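L0028 (Mitochondria associated protein) (Escherichia coli, PDB 3GCG) probably acts as a type III effector of the IpaB/EvcA family, switching on Rho-type GTPases of the host cell as a guanine nucleotide exchange factor. Local coordinates at residues Thr50-Thr55 with Gln89-Asn94; Ile18-Leu23 with Glu136-Glu141; Asn57-Asp62 with Ile158-Ile163. All blocks are in the same frame, centred on the assembly; numbering follows the deposited sequence.

Interaction 1 of 3, residues Thr50-Thr55 with Gln89-Asn94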
ATOM      1  N   THR B  50      11.677   5.935  -2.497  1.00 20.62           N
ATOM      2  CA  THR B  50      10.475   5.444  -1.836  1.00 20.76           C
ATOM      3  C   THR B  50      10.738   5.029  -0.384  1.00 20.03           C
ATOM      4  O   THR B  50      10.006   5.440   0.518  1.00 20.60           O
ATOM      5  CB  THR B  50       9.863   4.248  -2.595  1.00 19.24           C
ATOM      6  OG1 THR B  50       9.323   4.705  -3.839  1.00 18.22           O
ATOM      7  CG2 THR B  50       8.754   3.597  -1.775  1.00 16.68           C
ATOM      8  N   TYR B  51      11.772   4.216  -0.169  1.00 18.42           N
ATOM      9  CA  TYR B  51      12.130   3.744   1.173  1.00 19.06           C
ATOM     10  C   TYR B  51      12.506   4.904   2.094  1.00 18.68           C
ATOM     11  O   TYR B  51      12.119   4.942   3.263  1.00 18.29           O
ATOM     12  CB  TYR B  51      13.305   2.765   1.116  1.00 18.13           C
ATOM     13  CG  TYR B  51      13.591   2.128   2.460  1.00 17.39           C
ATOM     14  CD1 TYR B  51      12.980   0.931   2.834  1.00 16.46           C
ATOM     15  CD2 TYR B  51      14.405   2.771   3.395  1.00 19.52           C
ATOM     16  CE1 TYR B  51      13.163   0.393   4.099  1.00 16.37           C
ATOM     17  CE2 TYR B  51      14.591   2.245   4.672  1.00 19.36           C
ATOM     18  CZ  TYR B  51      13.967   1.060   5.015  1.00 20.02           C
ATOM     19  OH  TYR B  51      14.135   0.557   6.288  1.00 24.05           O
ATOM     20  N   ILE B  52      13.269   5.846   1.557  1.00 19.48           N
ATOM     21  CA  ILE B  52      13.692   7.011   2.312  1.00 19.15           C
ATOM     22  C   ILE B  52      12.500   7.912   2.632  1.00 17.91           C
ATOM     23  O   ILE B  52      12.400   8.433   3.746  1.00 16.35           O
ATOM     24  CB  ILE B  52      14.736   7.815   1.530  1.00 19.80           C
ATOM     25  CG1 ILE B  52      16.011   6.985   1.367  1.00 21.38           C
ATOM     26  CG2 ILE B  52      15.041   9.126   2.256  1.00 22.61           C
ATOM     27  CD1 ILE B  52      17.032   7.632   0.423  1.00 23.40           C
ATOM     28  N   SER B  53      11.605   8.088   1.656  1.00 16.42           N
ATOM     29  CA  SER B  53      10.410   8.918   1.836  1.00 15.72           C
ATOM     30  C   SER B  53       9.491   8.316   2.878  1.00 15.20           C
ATOM     31  O   SER B  53       8.876   9.030   3.664  1.00 15.59           O
ATOM     32  CB  SER B  53       9.627   9.054   0.527  1.00 14.75           C
ATOM     33  OG  SER B  53      10.356   9.796  -0.427  1.00 14.50           O
ATOM     34  N   ARG B  54       9.382   6.997   2.876  1.00 16.18           N
ATOM     35  CA  ARG B  54       8.524   6.349   3.844  1.00 18.19           C
ATOM     36  C   ARG B  54       9.168   6.482   5.226  1.00 16.73           C
ATOM     37  O   ARG B  54       8.475   6.700   6.217  1.00 17.26           O
ATOM     38  CB  ARG B  54       8.278   4.894   3.425  1.00 21.13           C
ATOM     39  CG  ARG B  54       8.967   3.825   4.214  1.00 27.30           C
ATOM     40  CD  ARG B  54       8.066   3.255   5.285  1.00 31.15           C
ATOM     41  NE  ARG B  54       8.641   2.030   5.832  1.00 38.45           N
ATOM     42  CZ  ARG B  54       8.543   0.835   5.259  1.00 41.02           C
ATOM     43  NH1 ARG B  54       7.875   0.691   4.120  1.00 43.15           N
ATOM     44  NH2 ARG B  54       9.147  -0.215   5.805  1.00 44.07           N
ATOM     45  N   THR B  55      10.495   6.383   5.286  1.00 15.52           N
ATOM     46  CA  THR B  55      11.218   6.539   6.552  1.00 16.47           C
ATOM     47  C   THR B  55      10.907   7.937   7.087  1.00 15.80           C
ATOM     48  O   THR B  55      10.674   8.121   8.277  1.00 15.44           O
ATOM     49  CB  THR B  55      12.752   6.399   6.361  1.00 15.26           C
ATOM     50  OG1 THR B  55      13.061   5.071   5.926  1.00 16.07           O
ATOM     51  CG2 THR B  55      13.486   6.647   7.670  1.00 17.46           C
ATOM     52  N   GLN B  89      19.038  13.917  -2.151  1.00 34.94           N
ATOM     53  CA  GLN B  89      18.313  12.795  -2.735  1.00 35.11           C
ATOM     54  C   GLN B  89      16.882  13.234  -3.008  1.00 33.41           C
ATOM     55  O   GLN B  89      16.236  13.834  -2.148  1.00 33.78           O
ATOM     56  CB  GLN B  89      18.287  11.619  -1.749  1.00 37.26           C
ATOM     57  CG  GLN B  89      18.376  10.230  -2.375  1.00 39.46           C
ATOM     58  CD  GLN B  89      19.811   9.819  -2.639  1.00 40.24           C
ATOM     59  OE1 GLN B  89      20.451  10.304  -3.576  1.00 41.94           O
ATOM     60  NE2 GLN B  89      20.334   8.929  -1.797  1.00 39.84           N
ATOM     61  N   PRO B  90      16.366  12.957  -4.215  1.00 32.52           N
ATOM     62  CA  PRO B  90      14.985  13.359  -4.499  1.00 31.59           C
ATOM     63  C   PRO B  90      14.037  12.507  -3.649  1.00 29.11           C
ATOM     64  O   PRO B  90      14.255  11.306  -3.477  1.00 28.99           O
ATOM     65  CB  PRO B  90      14.843  13.074  -5.991  1.00 32.29           C
ATOM     66  CG  PRO B  90      15.747  11.881  -6.177  1.00 32.79           C
ATOM     67  CD  PRO B  90      16.969  12.278  -5.377  1.00 31.96           C
ATOM     68  N   LEU B  91      12.998  13.134  -3.109  1.00 26.37           N
ATOM     69  CA  LEU B  91      12.033  12.429  -2.278  1.00 24.78           C
ATOM     70  C   LEU B  91      10.606  12.634  -2.791  1.00 23.89           C
ATOM     71  O   LEU B  91      10.365  13.458  -3.668  1.00 24.72           O
ATOM     72  CB  LEU B  91      12.154  12.916  -0.830  1.00 24.41           C
ATOM     73  CG  LEU B  91      13.554  12.834  -0.208  1.00 24.91           C
ATOM     74  CD1 LEU B  91      13.491  13.282   1.256  1.00 23.76           C
ATOM     75  CD2 LEU B  91      14.089  11.402  -0.305  1.00 24.35           C
ATOM     76  N   ASP B  92       9.665  11.878  -2.237  1.00 22.53           N
ATOM     77  CA  ASP B  92       8.261  11.960  -2.631  1.00 23.03           C
ATOM     78  C   ASP B  92       7.428  11.868  -1.348  1.00 23.55           C
ATOM     79  O   ASP B  92       7.384  10.826  -0.706  1.00 23.38           O
ATOM     80  CB  ASP B  92       7.935  10.804  -3.580  1.00 22.27           C
ATOM     81  CG  ASP B  92       6.528  10.879  -4.145  1.00 24.14           C
ATOM     82  OD1 ASP B  92       6.337  10.413  -5.286  1.00 25.67           O
ATOM     83  OD2 ASP B  92       5.612  11.382  -3.459  1.00 23.88           O
ATOM     84  N   MET B  93       6.762  12.953  -0.973  1.00 23.48           N
ATOM     85  CA  MET B  93       6.002  12.923   0.262  1.00 25.68           C
ATOM     86  C   MET B  93       4.869  11.919   0.345  1.00 23.85           C
ATOM     87  O   MET B  93       4.228  11.822   1.370  1.00 23.59           O
ATOM     88  CB  MET B  93       5.502  14.323   0.631  1.00 30.10           C
ATOM     89  CG  MET B  93       4.624  15.016  -0.370  1.00 36.20           C
ATOM     90  SD  MET B  93       4.280  16.691   0.244  1.00 46.10           S
ATOM     91  CE  MET B  93       5.776  17.522  -0.269  1.00 42.50           C
ATOM     92  N   ASN B  94       4.624  11.167  -0.723  1.00 24.48           N
ATOM     93  CA  ASN B  94       3.581  10.141  -0.710  1.00 21.45           C
ATOM     94  C   ASN B  94       4.229   8.772  -0.470  1.00 19.21           C
ATOM     95  O   ASN B  94       3.538   7.765  -0.333  1.00 16.62           O
ATOM     96  CB  ASN B  94       2.835  10.112  -2.044  1.00 22.51           C
ATOM     97  CG  ASN B  94       2.028  11.369  -2.289  1.00 26.79           C
ATOM     98  OD1 ASN B  94       1.752  11.732  -3.436  1.00 24.58           O
ATOM     99  ND2 ASN B  94       1.630  12.035  -1.210  1.00 27.53           N
TER

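Interaction 2 of 3, residues Ile18-Leu23 with Glu136-Glu141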
ATOM      1  N   ILE B  18      19.752 -14.390   9.369  1.00 31.62           N
ATOM      2  CA  ILE B  18      19.373 -14.567   7.986  1.00 29.99           C
ATOM      3  C   ILE B  18      20.476 -13.986   7.116  1.00 29.24           C
ATOM      4  O   ILE B  18      21.140 -13.034   7.510  1.00 29.92           O
ATOM      5  CB  ILE B  18      18.015 -13.873   7.710  1.00 31.77           C
ATOM      6  CG1 ILE B  18      17.402 -14.420   6.418  1.00 32.48           C
ATOM      7  CG2 ILE B  18      18.196 -12.368   7.644  1.00 30.64           C
ATOM      8  CD1 ILE B  18      15.959 -14.021   6.214  1.00 35.13           C
ATOM      9  N   ASN B  19      20.687 -14.578   5.944  1.00 29.01           N
ATOM     10  CA  ASN B  19      21.721 -14.120   5.018  1.00 29.37           C
ATOM     11  C   ASN B  19      21.167 -13.013   4.119  1.00 29.12           C
ATOM     12  O   ASN B  19      20.636 -13.283   3.038  1.00 30.88           O
ATOM     13  CB  ASN B  19      22.199 -15.293   4.156  1.00 29.77           C
ATOM     14  CG  ASN B  19      23.357 -14.924   3.255  1.00 29.75           C
ATOM     15  OD1 ASN B  19      23.444 -13.798   2.784  1.00 30.33           O
ATOM     16  ND2 ASN B  19      24.247 -15.883   2.997  1.00 31.18           N
ATOM     17  N   HIS B  20      21.297 -11.769   4.570  1.00 28.04           N
ATOM     18  CA  HIS B  20      20.811 -10.608   3.823  1.00 26.04           C
ATOM     19  C   HIS B  20      21.332 -10.592   2.391  1.00 25.68           C
ATOM     20  O   HIS B  20      20.655 -10.111   1.475  1.00 24.46           O
ATOM     21  CB  HIS B  20      21.224  -9.336   4.554  1.00 24.86           C
ATOM     22  CG  HIS B  20      20.765  -9.300   5.975  1.00 24.49           C
ATOM     23  ND1 HIS B  20      19.477  -8.961   6.330  1.00 25.63           N
ATOM     24  CD2 HIS B  20      21.395  -9.640   7.125  1.00 24.93           C
ATOM     25  CE1 HIS B  20      19.333  -9.098   7.636  1.00 24.77           C
ATOM     26  NE2 HIS B  20      20.481  -9.510   8.142  1.00 24.26           N
ATOM     27  N   GLY B  21      22.535 -11.127   2.202  1.00 26.04           N
ATOM     28  CA  GLY B  21      23.117 -11.189   0.876  1.00 25.16           C
ATOM     29  C   GLY B  21      22.332 -12.094  -0.056  1.00 26.19           C
ATOM     30  O   GLY B  21      22.116 -11.747  -1.217  1.00 26.40           O
ATOM     31  N   LYS B  22      21.915 -13.261   0.437  1.00 26.66           N
ATOM     32  CA  LYS B  22      21.134 -14.189  -0.382  1.00 28.53           C
ATOM     33  C   LYS B  22      19.778 -13.583  -0.676  1.00 26.60           C
ATOM     34  O   LYS B  22      19.243 -13.743  -1.767  1.00 26.78           O
ATOM     35  CB  LYS B  22      20.940 -15.541   0.321  1.00 31.98           C
ATOM     36  CG  LYS B  22      22.157 -16.456   0.239  1.00 39.16           C
ATOM     37  CD  LYS B  22      21.896 -17.836   0.832  1.00 41.97           C
ATOM     38  CE  LYS B  22      23.087 -18.756   0.562  1.00 45.04           C
ATOM     39  NZ  LYS B  22      22.899 -20.138   1.088  1.00 48.70           N
ATOM     40  N   LEU B  23      19.216 -12.893   0.310  1.00 27.03           N
ATOM     41  CA  LEU B  23      17.919 -12.260   0.119  1.00 27.38           C
ATOM     42  C   LEU B  23      18.018 -11.244  -1.004  1.00 26.81           C
ATOM     43  O   LEU B  23      17.204 -11.251  -1.927  1.00 26.89           O
ATOM     44  CB  LEU B  23      17.462 -11.569   1.405  1.00 26.20           C
ATOM     45  CG  LEU B  23      16.754 -12.492   2.402  1.00 24.98           C
ATOM     46  CD1 LEU B  23      16.550 -11.790   3.727  1.00 20.12           C
ATOM     47  CD2 LEU B  23      15.416 -12.931   1.804  1.00 23.48           C
ATOM     48  N   GLU B 136       9.822  -5.432   8.711  1.00 19.79           N
ATOM     49  CA  GLU B 136      10.358  -4.100   8.955  1.00 21.91           C
ATOM     50  C   GLU B 136      11.866  -4.193   9.222  1.00 23.40           C
ATOM     51  O   GLU B 136      12.663  -3.491   8.600  1.00 22.71           O
ATOM     52  CB  GLU B 136       9.657  -3.455  10.154  1.00 22.58           C
ATOM     53  CG  GLU B 136      10.191  -2.075  10.512  1.00 27.67           C
ATOM     54  CD  GLU B 136       9.867  -1.008   9.468  1.00 29.87           C
ATOM     55  OE1 GLU B 136      10.645  -0.035   9.358  1.00 29.97           O
ATOM     56  OE2 GLU B 136       8.830  -1.131   8.773  1.00 31.78           O
ATOM     57  N   GLN B 137      12.248  -5.078  10.141  1.00 23.86           N
ATOM     58  CA  GLN B 137      13.649  -5.264  10.506  1.00 25.72           C
ATOM     59  C   GLN B 137      14.576  -5.677   9.371  1.00 23.47           C
ATOM     60  O   GLN B 137      15.642  -5.097   9.199  1.00 23.92           O
ATOM     61  CB  GLN B 137      13.783  -6.303  11.623  1.00 29.95           C
ATOM     62  CG  GLN B 137      13.038  -5.967  12.900  1.00 38.76           C
ATOM     63  CD  GLN B 137      13.438  -6.861  14.067  1.00 42.72           C
ATOM     64  OE1 GLN B 137      13.565  -8.079  13.919  1.00 45.21           O
ATOM     65  NE2 GLN B 137      13.628  -6.256  15.238  1.00 45.71           N
ATOM     66  N   VAL B 138      14.174  -6.687   8.608  1.00 21.83           N
ATOM     67  CA  VAL B 138      14.999  -7.196   7.515  1.00 21.38           C
ATOM     68  C   VAL B 138      15.115  -6.278   6.289  1.00 20.20           C
ATOM     69  O   VAL B 138      16.171  -6.217   5.651  1.00 16.39           O
ATOM     70  CB  VAL B 138      14.509  -8.600   7.081  1.00 20.48           C
ATOM     71  CG1 VAL B 138      15.456  -9.199   6.067  1.00 20.85           C
ATOM     72  CG2 VAL B 138      14.422  -9.508   8.298  1.00 21.47           C
ATOM     73  N   SER B 139      14.047  -5.566   5.946  1.00 20.39           N
ATOM     74  CA  SER B 139      14.135  -4.671   4.794  1.00 23.82           C
ATOM     75  C   SER B 139      15.048  -3.499   5.142  1.00 23.17           C
ATOM     76  O   SER B 139      15.794  -3.018   4.298  1.00 22.00           O
ATOM     77  CB  SER B 139      12.751  -4.159   4.366  1.00 23.19           C
ATOM     78  OG  SER B 139      12.122  -3.444   5.403  1.00 26.28           O
ATOM     79  N   GLN B 140      15.002  -3.045   6.389  1.00 24.56           N
ATOM     80  CA  GLN B 140      15.867  -1.942   6.781  1.00 28.66           C
ATOM     81  C   GLN B 140      17.308  -2.406   6.641  1.00 29.46           C
ATOM     82  O   GLN B 140      18.170  -1.660   6.173  1.00 28.10           O
ATOM     83  CB  GLN B 140      15.611  -1.518   8.230  1.00 29.72           C
ATOM     84  CG  GLN B 140      16.554  -0.420   8.692  1.00 32.78           C
ATOM     85  CD  GLN B 140      16.354  -0.040  10.140  1.00 33.55           C
ATOM     86  OE1 GLN B 140      15.280   0.417  10.530  1.00 37.92           O
ATOM     87  NE2 GLN B 140      17.391  -0.223  10.948  1.00 33.29           N
ATOM     88  N   GLU B 141      17.557  -3.647   7.049  1.00 29.65           N
ATOM     89  CA  GLU B 141      18.892  -4.216   6.962  1.00 31.17           C
ATOM     90  C   GLU B 141      19.287  -4.370   5.490  1.00 30.74           C
ATOM     91  O   GLU B 141      20.429  -4.109   5.121  1.00 31.40           O
ATOM     92  CB  GLU B 141      18.934  -5.560   7.703  1.00 32.47           C
ATOM     93  CG  GLU B 141      18.527  -5.440   9.178  1.00 35.97           C
ATOM     94  CD  GLU B 141      18.583  -6.757   9.954  1.00 38.92           C
ATOM     95  OE1 GLU B 141      17.961  -7.751   9.518  1.00 41.21           O
ATOM     96  OE2 GLU B 141      19.242  -6.797  11.017  1.00 41.64           O
TER

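Interaction 3 of 3, residues Asn57-Asp62 with Ile158-Ile163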
ATOM      1  N   ASN B  57       8.208   9.864   6.274  1.00 16.11           N
ATOM      2  CA  ASN B  57       6.798   9.921   6.650  1.00 16.85           C
ATOM      3  C   ASN B  57       6.525   9.205   7.966  1.00 16.38           C
ATOM      4  O   ASN B  57       5.659   9.605   8.731  1.00 17.03           O
ATOM      5  CB  ASN B  57       5.922   9.320   5.551  1.00 14.54           C
ATOM      6  CG  ASN B  57       5.492  10.346   4.539  1.00 14.63           C
ATOM      7  OD1 ASN B  57       5.036  11.423   4.901  1.00 16.63           O
ATOM      8  ND2 ASN B  57       5.627  10.019   3.259  1.00 19.41           N
ATOM      9  N   ARG B  58       7.276   8.142   8.206  1.00 19.07           N
ATOM     10  CA  ARG B  58       7.157   7.345   9.418  1.00 21.57           C
ATOM     11  C   ARG B  58       7.575   8.192  10.616  1.00 22.20           C
ATOM     12  O   ARG B  58       6.963   8.132  11.684  1.00 20.94           O
ATOM     13  CB  ARG B  58       8.078   6.133   9.310  1.00 23.87           C
ATOM     14  CG  ARG B  58       7.624   4.922  10.070  1.00 30.83           C
ATOM     15  CD  ARG B  58       7.648   3.710   9.148  1.00 36.90           C
ATOM     16  NE  ARG B  58       6.531   2.818   9.430  1.00 42.94           N
ATOM     17  CZ  ARG B  58       6.533   1.888  10.376  1.00 43.56           C
ATOM     18  NH1 ARG B  58       7.602   1.701  11.139  1.00 45.97           N
ATOM     19  NH2 ARG B  58       5.447   1.169  10.580  1.00 44.56           N
ATOM     20  N   THR B  59       8.637   8.972  10.432  1.00 21.02           N
ATOM     21  CA  THR B  59       9.141   9.826  11.498  1.00 22.10           C
ATOM     22  C   THR B  59       8.118  10.924  11.786  1.00 22.97           C
ATOM     23  O   THR B  59       7.913  11.313  12.937  1.00 24.26           O
ATOM     24  CB  THR B  59      10.496  10.460  11.105  1.00 20.18           C
ATOM     25  OG1 THR B  59      11.430   9.425  10.773  1.00 18.05           O
ATOM     26  CG2 THR B  59      11.056  11.276  12.255  1.00 19.51           C
ATOM     27  N   LEU B  60       7.477  11.420  10.733  1.00 20.86           N
ATOM     28  CA  LEU B  60       6.467  12.452  10.904  1.00 21.52           C
ATOM     29  C   LEU B  60       5.270  11.877  11.652  1.00 21.63           C
ATOM     30  O   LEU B  60       4.718  12.531  12.535  1.00 20.54           O
ATOM     31  CB  LEU B  60       6.029  13.003   9.544  1.00 19.39           C
ATOM     32  CG  LEU B  60       6.993  14.028   8.944  1.00 19.93           C
ATOM     33  CD1 LEU B  60       6.623  14.333   7.502  1.00 18.46           C
ATOM     34  CD2 LEU B  60       6.947  15.285   9.793  1.00 18.17           C
ATOM     35  N   ASP B  61       4.874  10.655  11.293  1.00 21.79           N
ATOM     36  CA  ASP B  61       3.748   9.995  11.945  1.00 23.00           C
ATOM     37  C   ASP B  61       4.023   9.847  13.442  1.00 23.56           C
ATOM     38  O   ASP B  61       3.161  10.131  14.272  1.00 19.40           O
ATOM     39  CB  ASP B  61       3.499   8.594  11.359  1.00 23.60           C
ATOM     40  CG  ASP B  61       2.832   8.624   9.980  1.00 23.74           C
ATOM     41  OD1 ASP B  61       2.012   9.525   9.706  1.00 25.00           O
ATOM     42  OD2 ASP B  61       3.115   7.719   9.173  1.00 23.53           O
ATOM     43  N   ASP B  62       5.228   9.387  13.775  1.00 24.58           N
ATOM     44  CA  ASP B  62       5.600   9.197  15.169  1.00 25.95           C
ATOM     45  C   ASP B  62       5.595  10.508  15.923  1.00 27.32           C
ATOM     46  O   ASP B  62       5.195  10.563  17.086  1.00 28.64           O
ATOM     47  CB  ASP B  62       6.971   8.537  15.277  1.00 25.16           C
ATOM     48  CG  ASP B  62       6.937   7.071  14.897  1.00 26.08           C
ATOM     49  OD1 ASP B  62       5.859   6.449  15.018  1.00 27.60           O
ATOM     50  OD2 ASP B  62       7.987   6.532  14.493  1.00 29.22           O
ATOM     51  N   ILE B 158      17.965  13.440  10.873  1.00 21.08           N
ATOM     52  CA  ILE B 158      17.891  14.582   9.980  1.00 21.51           C
ATOM     53  C   ILE B 158      16.448  15.083   9.906  1.00 21.29           C
ATOM     54  O   ILE B 158      16.199  16.287   9.968  1.00 21.25           O
ATOM     55  CB  ILE B 158      18.376  14.198   8.572  1.00 23.83           C
ATOM     56  CG1 ILE B 158      19.875  13.880   8.618  1.00 21.94           C
ATOM     57  CG2 ILE B 158      18.061  15.317   7.589  1.00 23.17           C
ATOM     58  CD1 ILE B 158      20.447  13.423   7.288  1.00 24.63           C
ATOM     59  N   THR B 159      15.502  14.155   9.786  1.00 20.47           N
ATOM     60  CA  THR B 159      14.085  14.513   9.716  1.00 21.11           C
ATOM     61  C   THR B 159      13.630  15.190  11.009  1.00 21.96           C
ATOM     62  O   THR B 159      12.963  16.226  10.975  1.00 20.07           O
ATOM     63  CB  THR B 159      13.203  13.270   9.468  1.00 21.31           C
ATOM     64  OG1 THR B 159      13.584  12.650   8.232  1.00 20.58           O
ATOM     65  CG2 THR B 159      11.730  13.656   9.411  1.00 18.60           C
ATOM     66  N   GLN B 160      13.990  14.597  12.146  1.00 22.81           N
ATOM     67  CA  GLN B 160      13.632  15.145  13.453  1.00 24.45           C
ATOM     68  C   GLN B 160      14.071  16.603  13.551  1.00 23.78           C
ATOM     69  O   GLN B 160      13.347  17.459  14.071  1.00 24.08           O
ATOM     70  CB  GLN B 160      14.305  14.344  14.579  1.00 28.00           C
ATOM     71  CG  GLN B 160      13.703  12.972  14.829  1.00 34.47           C
ATOM     72  CD  GLN B 160      14.395  12.220  15.956  1.00 37.79           C
ATOM     73  OE1 GLN B 160      15.596  11.944  15.890  1.00 39.45           O
ATOM     74  NE2 GLN B 160      13.635  11.877  16.996  1.00 39.10           N
ATOM     75  N   ASN B 161      15.271  16.870  13.050  1.00 21.23           N
ATOM     76  CA  ASN B 161      15.836  18.210  13.070  1.00 21.23           C
ATOM     77  C   ASN B 161      15.061  19.129  12.127  1.00 20.74           C
ATOM     78  O   ASN B 161      15.015  20.338  12.335  1.00 21.39           O
ATOM     79  CB  ASN B 161      17.312  18.157  12.663  1.00 22.44           C
ATOM     80  CG  ASN B 161      18.125  19.272  13.289  1.00 26.27           C
ATOM     81  OD1 ASN B 161      18.561  20.199  12.604  1.00 28.99           O
ATOM     82  ND2 ASN B 161      18.325  19.193  14.602  1.00 23.66           N
ATOM     83  N   ALA B 162      14.466  18.554  11.084  1.00 19.98           N
ATOM     84  CA  ALA B 162      13.675  19.336  10.136  1.00 19.56           C
ATOM     85  C   ALA B 162      12.362  19.689  10.825  1.00 19.21           C
ATOM     86  O   ALA B 162      11.914  20.836  10.795  1.00 19.51           O
ATOM     87  CB  ALA B 162      13.401  18.522   8.869  1.00 18.86           C
ATOM     88  N   ILE B 163      11.746  18.688  11.448  1.00 18.02           N
ATOM     89  CA  ILE B 163      10.494  18.904  12.158  1.00 20.43           C
ATOM     90  C   ILE B 163      10.696  20.010  13.205  1.00 22.33           C
ATOM     91  O   ILE B 163       9.882  20.927  13.332  1.00 18.62           O
ATOM     92  CB  ILE B 163      10.036  17.613  12.865  1.00 20.26           C
ATOM     93  CG1 ILE B 163       9.715  16.544  11.820  1.00 19.09           C
ATOM     94  CG2 ILE B 163       8.814  17.894  13.741  1.00 18.92           C
ATOM     95  CD1 ILE B 163       9.366  15.191  12.418  1.00 18.99           C
TER

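Interaction 1 of 3, residues Thr50-Thr55 with Gln89-Asn94
S53, on helix 41-67, turns its hydroxyl to the backbone of D92 in the loop that follows helix 73-87. The amide N of D92 donates to OG of S53 over 2.8 Å, in a nearly straight bond (170° at the hydrogen). OG stands anti to its own carbonyl carbon and beside the backbone N (chi1 -67°), from where it also bonds T49 O one turn earlier. Beside this bond lies the tight apolar part of the contact. CD2 of L91 meets CG2 of I52 at 3.6 Å, the two side chains crossing at about a right angle. CB of L91 lies against the hydroxyl oxygen, 3.6 Å from S53 OG. I52 and S53 are buried, and I52 also packs on L87, I155 and F143. Toward Q89 the fit is looser: CD1 of I52 comes no nearer than 4.0 Å to CG of that partly exposed residue. At the other end, D92 is partly exposed as well and folds its carboxylate back in an Asx turn, OD2 accepting from N94 N at 2.9 Å on its anti side. An alanine in place of S53 removes the hydroxyl, and the D92 amide would probably be left without its acceptor, the loop then less firmly tied to the helix. One hydroxyl thus ties an irregular backbone to a regular helix: S53 fixes the backbone of D92, while the Asx turn through OD2 and a bond from OD1 to an aromatic side chain of the bound partner protein hold the carboxylate.

Interaction 2 of 3, residues Ile18-Leu23 with Glu136-Glu141
The imidazole of H20 lies between its own segment and E141 of helix 124-146. One face is covered from within Ile18-Leu23 by CG2 of I18, 3.4 Å above the plane and displaced toward the rim. At the edge, near the ring plane, CG1 of V138 sits 4.0 Å from ND1. The E141 side chain crosses the ring obliquely, its carboxylate turned 84° from the ring plane and its CB 3.7 Å from ND1 of H20. NE2 of H20 and OE1 of E141 are 3.4 Å apart at an angle too poor for a hydrogen bond, and the still closer approach of OE1 to CE1 makes the exact placement of these groups doubtful. ND1 is buried here and has no polar partner in the model. Away from the imidazole the contact is apolar: V138 holds CG1 anti to its backbone N (chi1 -173°), and this methyl meets CD1 of L23 at 3.7 Å, the two side chains crossing at about a right angle. N19 caps the start of helix 20-32, its OD1 accepting from K22 N from above the carbonyl plane. Around these residues, Y109 of helix 108-118 packs on I18 and L23, F110 on V138, and L104 of helix 99-105 on both L23 and V138, while R145 lies against H20; the inward side of the start of helix 20-32 thus packs against helices 99-105, 108-118 and 124-146.

Interaction 3 of 3, residues Asn57-Asp62 with Ile158-Ile163
T59 and T159 reach toward each other tip to tip, methyl against methyl, with their CG2 atoms 3.8 Å apart. One turn after T159, CD1 of I163 lies 3.6 Å from CD2 of L60, the neighbour of T59, the two side chains meeting at a slant, and CG1 of I163 is almost as near to the same methyl. Q160 adds its aliphatic part at the exposed margin, CG standing 4.1 Å from CG2 of T59. No hydrogen bond crosses between the two segments, although two threonines face each other. The second shell explains why. Each threonine hydroxyl is turned back on its own helix, OG1 of T59 bonding T55 O and OG1 of T159 bonding I155 O; with OG1 so placed (chi1 -56° in T59), each CG2 stands anti to its backbone N and supplies the surface that touches. Farther out, V83 of helix 73-87 and V56 pack on T159, and Y63 on I163. From the same turns of helix 41-67, but pointing elsewhere, R58 makes a salt bridge and D61 hydrogen bonds to the bound partner protein. The axes of the two segments pass 9.8 Å apart at a crossing angle of -51°, a steeply inclined packing in which T59 and T159 form the nearest CA pair. Helix 73-87 joins this pair, and such a three-helix bundle is consistent with one arm of the V-shaped, all-helical fold known from SopE-like exchange factors.

Interactions 1 and 3 share helix 41-67 and lie about 12 Å apart between centres, joined where N57 ND2 probably bonds M93 O. Interaction 2 sits on the opposite side of the chain's centre, about 20 Å from interaction 1, yet the salt bridge from R54 to E136 and the packing of Y51 on Q140 and S139 connect the two. Interactions 2 and 3 are buried, interaction 1 only partly. Chemistry follows place: interaction 3 is apolar at its interface, interaction 2 sets an imidazole between aliphatic side chains and a glutamate carboxylate, and only interaction 1 relies on a cross-segment hydrogen bond, where a loop meets a helix. Interactions 1 and 3 adjoin the partner protein; interaction 2 does not.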